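Local atomic coordinates of probable outer membrane protein (Pseudomonas aeruginosa, PDB entry 3DWO), a protein that probably carries long-chain fatty acids or other hydrophobic compounds across the outer membrane as a FadL-family beta-barrel channel. Residues N33-A38 with G217-P222. Numbering follows the deposited sequence.
Sequences NPAAMA and GAVWKP
A short run of helical backbone conformation between helix 29-32 and strand 44-63 lies against the inner surface of the barrel, on the last residues of strand 201-220; Asn33 faces Gly217 with their CA atoms 5.2 Å apart, and Ala35 similarly meets Ala218. Asn33 has CG anti to its backbone N (chi1 -165°), which carries the amide toward the strand, and the rotation of the amide (chi2 -41°) sets OD1 3.6 Å from CA of Gly217. This oxygen lies against the bare glycine backbone, with no side chain in between. The same OD1 accepts a weak, bent bond from N of Ala35, 3.3 Å long, in the manner of an Asx turn. Next along, the methyl of Ala35 sits on the strand backbone, its CB 3.4 Å from O of Gly217. Val219 reaches back from the strand with one branch: CG2, anti to the carbonyl carbon, comes 3.4 Å from N of Ala36 and packs against the CB atoms of both Ala35 and Ala36. Leu22 and Phe39 also touch Val219, while Ser159 OG is hydrogen-bonded to Ala35 O, tying this run to the neighbouring strand 158-177. Between the two segments the chemistry is therefore van der Waals packing, a fit of small residues rather than direct polar bonding, consistent with the N-terminal plug (hatch) of FadL lying against the barrel wall.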
loop_
_atom_site.group_PDB
_atom_site.type_symbol
_atom_site.label_atom_id
_atom_site.label_comp_id
_atom_site.label_asym_id
_atom_site.label_seq_id
_atom_site.Cartn_x
_atom_site.Cartn_y
_atom_site.Cartn_z
ATOM N N ASN A 33 17.531 -7.541 -0.086
ATOM C CA ASN A 33 18.922 -7.137 0.094
ATOM C C ASN A 33 19.726 -8.084 -0.774
ATOM O O ASN A 33 20.163 -9.144 -0.323
ATOM C CB ASN A 33 19.391 -7.237 1.551
ATOM C CG ASN A 33 20.698 -6.474 1.788
ATOM O OD1 ASN A 33 21.611 -6.511 0.958
ATOM N ND2 ASN A 33 20.788 -5.778 2.919
ATOM N N PRO A 34 19.919 -7.716 -2.048
ATOM C CA PRO A 34 20.671 -8.540 -2.997
ATOM C C PRO A 34 22.076 -8.935 -2.535
ATOM O O PRO A 34 22.583 -9.988 -2.913
ATOM C CB PRO A 34 20.668 -7.687 -4.270
ATOM C CG PRO A 34 20.577 -6.281 -3.748
ATOM C CD PRO A 34 19.562 -6.416 -2.642
ATOM N N ALA A 35 22.701 -8.104 -1.709
ATOM C CA ALA A 35 24.043 -8.407 -1.222
ATOM C C ALA A 35 24.103 -9.735 -0.464
ATOM O O ALA A 35 25.076 -10.476 -0.589
ATOM C CB ALA A 35 24.545 -7.271 -0.329
ATOM N N ALA A 36 23.063 -10.036 0.311
ATOM C CA ALA A 36 23.012 -11.269 1.096
ATOM C C ALA A 36 23.036 -12.509 0.213
ATOM O O ALA A 36 23.275 -13.627 0.678
ATOM C CB ALA A 36 21.764 -11.276 1.975
ATOM N N MET A 37 22.788 -12.300 -1.069
ATOM C CA MET A 37 22.766 -13.375 -2.048
ATOM C C MET A 37 24.166 -13.995 -2.191
ATOM O O MET A 37 24.315 -15.161 -2.566
ATOM C CB MET A 37 22.300 -12.784 -3.378
ATOM C CG MET A 37 21.422 -13.671 -4.213
ATOM S SD MET A 37 20.483 -12.684 -5.397
ATOM C CE MET A 37 21.750 -11.635 -6.100
ATOM N N ALA A 38 25.188 -13.205 -1.881
ATOM C CA ALA A 38 26.571 -13.650 -1.989
ATOM C C ALA A 38 26.922 -14.751 -0.989
ATOM O O ALA A 38 27.997 -15.341 -1.063
ATOM C CB ALA A 38 27.508 -12.460 -1.804
ATOM N N GLY A 217 22.321 -2.961 -1.845
ATOM C CA GLY A 217 22.508 -3.390 -0.477
ATOM C C GLY A 217 23.926 -3.811 -0.158
ATOM O O GLY A 217 24.764 -3.985 -1.043
ATOM N N ALA A 218 24.187 -3.975 1.130
ATOM C CA ALA A 218 25.495 -4.386 1.603
ATOM C C ALA A 218 25.294 -5.292 2.806
ATOM O O ALA A 218 24.371 -5.094 3.594
ATOM C CB ALA A 218 26.315 -3.165 1.992
ATOM N N VAL A 219 26.151 -6.299 2.930
ATOM C CA VAL A 219 26.085 -7.230 4.047
ATOM C C VAL A 219 27.466 -7.346 4.675
ATOM O O VAL A 219 28.479 -7.381 3.973
ATOM C CB VAL A 219 25.619 -8.629 3.599
ATOM C CG1 VAL A 219 25.830 -9.634 4.719
ATOM C CG2 VAL A 219 24.150 -8.583 3.212
ATOM N N TRP A 220 27.491 -7.399 6.002
ATOM C CA TRP A 220 28.730 -7.505 6.754
ATOM C C TRP A 220 28.592 -8.570 7.837
ATOM O O TRP A 220 27.748 -8.452 8.726
ATOM C CB TRP A 220 29.062 -6.146 7.378
ATOM C CG TRP A 220 30.303 -6.124 8.214
ATOM C CD1 TRP A 220 31.506 -6.702 7.917
ATOM C CD2 TRP A 220 30.489 -5.428 9.454
ATOM N NE1 TRP A 220 32.429 -6.403 8.890
ATOM C CE2 TRP A 220 31.832 -5.623 9.846
ATOM C CE3 TRP A 220 29.652 -4.654 10.269
ATOM C CZ2 TRP A 220 32.360 -5.071 11.021
ATOM C CZ3 TRP A 220 30.178 -4.105 11.440
ATOM C CH2 TRP A 220 31.520 -4.318 11.802
ATOM N N LYS A 221 29.410 -9.615 7.743
ATOM C CA LYS A 221 29.393 -10.698 8.726
ATOM C C LYS A 221 30.648 -10.586 9.587
ATOM O O LYS A 221 31.682 -11.174 9.276
ATOM C CB LYS A 221 29.362 -12.060 8.028
ATOM C CG LYS A 221 28.224 -12.218 7.038
ATOM C CD LYS A 221 28.089 -13.656 6.554
ATOM C CE LYS A 221 27.379 -14.534 7.579
ATOM N NZ LYS A 221 28.089 -14.601 8.893
ATOM N N PRO A 222 30.568 -9.821 10.683
ATOM C CA PRO A 222 31.702 -9.625 11.586
ATOM C C PRO A 222 32.208 -10.860 12.316
ATOM O O PRO A 222 33.413 -11.111 12.343
ATOM C CB PRO A 222 31.186 -8.573 12.568
ATOM C CG PRO A 222 30.160 -7.838 11.783
ATOM C CD PRO A 222 29.448 -8.953 11.073
#